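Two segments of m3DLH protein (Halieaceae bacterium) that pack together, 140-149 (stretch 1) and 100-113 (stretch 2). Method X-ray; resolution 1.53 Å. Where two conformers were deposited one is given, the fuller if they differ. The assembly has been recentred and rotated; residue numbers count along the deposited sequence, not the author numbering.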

# COMPACT_ATOMS: atom_id res chain seq x y z
N GLU A 140 -0.84 -0.14 8.72
CA GLU A 140 -0.58 -1.10 9.79
C GLU A 140 0.90 -1.45 9.87
O GLU A 140 1.46 -1.57 10.96
CB GLU A 140 -1.40 -2.38 9.59
CG GLU A 140 -2.88 -2.19 9.86
CD GLU A 140 -3.16 -1.72 11.27
OE1 GLU A 140 -3.01 -2.50 12.22
OE2 GLU A 140 -3.56 -0.54 11.42
N LEU A 141 1.54 -1.58 8.71
CA LEU A 141 2.97 -1.88 8.68
C LEU A 141 3.76 -0.72 9.27
O LEU A 141 4.67 -0.94 10.08
CB LEU A 141 3.42 -2.13 7.24
CG LEU A 141 4.91 -2.45 7.03
CD1 LEU A 141 5.33 -3.72 7.79
CD2 LEU A 141 5.15 -2.64 5.52
N ALA A 142 3.39 0.51 8.94
CA ALA A 142 4.06 1.65 9.56
C ALA A 142 3.84 1.67 11.06
O ALA A 142 4.78 1.93 11.83
CB ALA A 142 3.56 2.94 8.93
N ARG A 143 2.60 1.41 11.50
CA ARG A 143 2.29 1.44 12.93
C ARG A 143 3.06 0.38 13.70
O ARG A 143 3.36 0.57 14.89
CB ARG A 143 0.79 1.22 13.11
CG ARG A 143 -0.05 2.46 12.80
CD ARG A 143 -1.54 2.11 12.78
NE ARG A 143 -2.38 3.30 12.77
CZ ARG A 143 -3.69 3.27 12.54
NH1 ARG A 143 -4.30 2.11 12.29
NH2 ARG A 143 -4.40 4.38 12.60
N SER A 144 3.40 -0.72 13.04
CA SER A 144 4.15 -1.79 13.71
C SER A 144 5.57 -1.35 14.05
O SER A 144 6.25 -2.04 14.83
CB SER A 144 4.21 -3.03 12.81
OG SER A 144 5.23 -2.89 11.83
N GLY A 145 6.02 -0.24 13.49
CA GLY A 145 7.36 0.24 13.75
C GLY A 145 8.39 -0.23 12.77
O GLY A 145 9.60 -0.15 13.05
N ALA A 146 7.96 -0.73 11.61
CA ALA A 146 8.87 -1.19 10.59
C ALA A 146 9.71 -0.03 10.05
O ALA A 146 9.32 1.15 10.09
CB ALA A 146 8.08 -1.86 9.46
N SER A 147 10.89 -0.37 9.55
CA SER A 147 11.83 0.63 9.06
C SER A 147 11.42 0.99 7.63
O SER A 147 11.82 0.35 6.66
CB SER A 147 13.26 0.10 9.11
OG SER A 147 14.15 1.09 8.63
N LEU A 148 10.60 2.03 7.51
CA LEU A 148 10.09 2.54 6.23
C LEU A 148 10.28 4.04 6.20
O LEU A 148 9.93 4.73 7.16
CB LEU A 148 8.59 2.27 6.04
CG LEU A 148 8.08 0.86 5.91
CD1 LEU A 148 6.57 0.86 6.07
CD2 LEU A 148 8.47 0.31 4.54
N GLY A 149 10.81 4.55 5.09
CA GLY A 149 10.98 5.99 4.96
C GLY A 149 9.73 6.72 4.52
O GLY A 149 9.62 7.92 4.78
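Stretch 2 100-113: DRAAWRALARAALD

Stretch 2 is helical from Arg101 through Asp113 and continues beyond; Asp100 caps its start, Asp100 OD1 accepting from Ala103 N at 3.1 Å. It crosses the end of the stretch 1 helix, and over their whole length the two stretches run in roughly the same direction, Leu141 CA and Arg105 CA being 5.8 Å apart, so that its early residues meet Glu140 and Leu112 meets Ala146 and Leu148. The buried carboxylate of Glu140 is the polar centre. Glu140 OE1 accepts from Arg101 NE (2.7 Å), Arg105 NE (2.9 Å) and Arg105 NH2 (2.9 Å); Glu140 OE2 accepts from Arg101 NH1 (3.0 Å) and, within stretch 1, from Arg143 NH1 (2.9 Å). This shared acceptor offsets the like charges of Arg101 NH1 and Arg143 NH1, two donors 3.5 Å apart. Glu140 CG sits over the face of Trp104, 3.5 Å from the centroid of its six-membered ring; Trp104 NE1 is hydrogen-bonded elsewhere in the structure. Ser144 OG turns back to donate to Leu141 O (2.7 Å), while water 1 accepts from Arg109 NH2 (2.9 Å) and donates weakly to Ser144 O (3.3 Å), joining the stretches. Farther along, the leucines and alanines pack: Leu141 CB to Ala108 CB, 4.1 Å; Ala146 CB to Leu112 CD2 and Leu148 CD2 to Leu112 CD1, both 3.8 Å.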

# COMPACT_ATOMS: atom_id res chain seq x y z
N ASP A 100 -7.50 -9.28 14.09
CA ASP A 100 -6.27 -10.01 14.36
C ASP A 100 -5.15 -9.14 13.78
O ASP A 100 -4.51 -9.45 12.77
CB ASP A 100 -6.30 -11.42 13.75
CG ASP A 100 -5.14 -12.27 14.20
OD1 ASP A 100 -4.18 -11.73 14.79
OD2 ASP A 100 -5.19 -13.49 13.94
N ARG A 101 -4.91 -8.01 14.44
CA ARG A 101 -3.93 -7.06 13.95
C ARG A 101 -2.53 -7.67 13.90
O ARG A 101 -1.74 -7.33 13.01
CB ARG A 101 -3.93 -5.79 14.81
CG ARG A 101 -5.30 -5.14 15.03
CD ARG A 101 -5.81 -4.41 13.80
NE ARG A 101 -5.25 -3.07 13.64
CZ ARG A 101 -5.73 -1.97 14.21
NH1 ARG A 101 -5.15 -0.80 13.98
NH2 ARG A 101 -6.79 -2.03 15.02
N ALA A 102 -2.22 -8.59 14.82
CA ALA A 102 -0.92 -9.26 14.79
C ALA A 102 -0.74 -10.07 13.52
O ALA A 102 0.33 -10.02 12.89
CB ALA A 102 -0.76 -10.15 16.02
N ALA A 103 -1.77 -10.81 13.11
CA ALA A 103 -1.65 -11.61 11.89
C ALA A 103 -1.59 -10.71 10.66
O ALA A 103 -0.86 -10.98 9.70
CB ALA A 103 -2.82 -12.58 11.77
N TRP A 104 -2.37 -9.63 10.69
CA TRP A 104 -2.36 -8.67 9.60
C TRP A 104 -0.99 -8.04 9.46
O TRP A 104 -0.45 -7.96 8.36
CB TRP A 104 -3.44 -7.63 9.91
CG TRP A 104 -3.79 -6.65 8.84
CD1 TRP A 104 -3.40 -6.64 7.56
CD2 TRP A 104 -4.63 -5.51 9.03
NE1 TRP A 104 -3.94 -5.54 6.90
CE2 TRP A 104 -4.73 -4.85 7.80
CE3 TRP A 104 -5.34 -5.01 10.13
CZ2 TRP A 104 -5.48 -3.67 7.63
CZ3 TRP A 104 -6.09 -3.86 9.97
CH2 TRP A 104 -6.16 -3.21 8.73
N ARG A 105 -0.41 -7.62 10.58
CA ARG A 105 0.91 -6.99 10.52
C ARG A 105 1.97 -8.00 10.14
O ARG A 105 2.94 -7.64 9.47
CB ARG A 105 1.23 -6.33 11.85
CG ARG A 105 0.37 -5.09 12.05
CD ARG A 105 0.34 -4.59 13.47
NE ARG A 105 -0.59 -3.45 13.56
CZ ARG A 105 -0.53 -2.48 14.46
NH1 ARG A 105 0.44 -2.47 15.37
NH2 ARG A 105 -1.43 -1.49 14.42
N ALA A 106 1.79 -9.27 10.51
CA ALA A 106 2.78 -10.28 10.17
C ALA A 106 2.85 -10.53 8.67
O ALA A 106 3.95 -10.73 8.13
CB ALA A 106 2.47 -11.58 10.91
N LEU A 107 1.71 -10.59 7.99
CA LEU A 107 1.76 -10.78 6.54
C LEU A 107 2.32 -9.53 5.84
O LEU A 107 2.94 -9.64 4.78
CB LEU A 107 0.39 -11.18 5.98
CG LEU A 107 -0.78 -10.19 5.89
CD1 LEU A 107 -0.66 -9.29 4.68
CD2 LEU A 107 -2.10 -11.02 5.88
N ALA A 108 2.09 -8.34 6.42
CA ALA A 108 2.66 -7.13 5.83
C ALA A 108 4.17 -7.07 6.06
O ALA A 108 4.94 -6.75 5.15
CB ALA A 108 1.99 -5.90 6.43
N ARG A 109 4.61 -7.43 7.27
CA ARG A 109 6.03 -7.44 7.56
C ARG A 109 6.76 -8.52 6.75
O ARG A 109 7.91 -8.32 6.34
CB ARG A 109 6.23 -7.63 9.06
CG ARG A 109 7.56 -7.14 9.55
CD ARG A 109 7.41 -6.18 10.73
NE ARG A 109 8.71 -5.60 11.01
CZ ARG A 109 9.05 -5.01 12.15
NH1 ARG A 109 10.28 -4.53 12.29
NH2 ARG A 109 8.18 -4.93 13.16
N ALA A 110 6.09 -9.65 6.50
CA ALA A 110 6.69 -10.69 5.66
C ALA A 110 6.95 -10.17 4.25
O ALA A 110 7.99 -10.46 3.66
CB ALA A 110 5.80 -11.93 5.62
N ALA A 111 6.02 -9.37 3.71
CA ALA A 111 6.27 -8.77 2.40
C ALA A 111 7.45 -7.80 2.45
O ALA A 111 8.32 -7.83 1.59
CB ALA A 111 5.00 -8.09 1.87
N LEU A 112 7.54 -6.96 3.50
CA LEU A 112 8.66 -6.03 3.57
C LEU A 112 9.98 -6.77 3.72
O LEU A 112 10.98 -6.44 3.06
CB LEU A 112 8.48 -5.07 4.76
CG LEU A 112 9.56 -4.00 4.92
CD1 LEU A 112 9.67 -3.15 3.67
CD2 LEU A 112 9.29 -3.15 6.15
N ASP A 113 10.01 -7.79 4.60
CA ASP A 113 11.24 -8.55 4.79
C ASP A 113 11.68 -9.21 3.49
O ASP A 113 12.88 -9.23 3.16
CB ASP A 113 11.03 -9.60 5.86
CG ASP A 113 10.98 -9.03 7.25
OD1 ASP A 113 11.29 -7.84 7.47
OD2 ASP A 113 10.58 -9.82 8.16
O HOH W 1 9.28 -3.33 15.33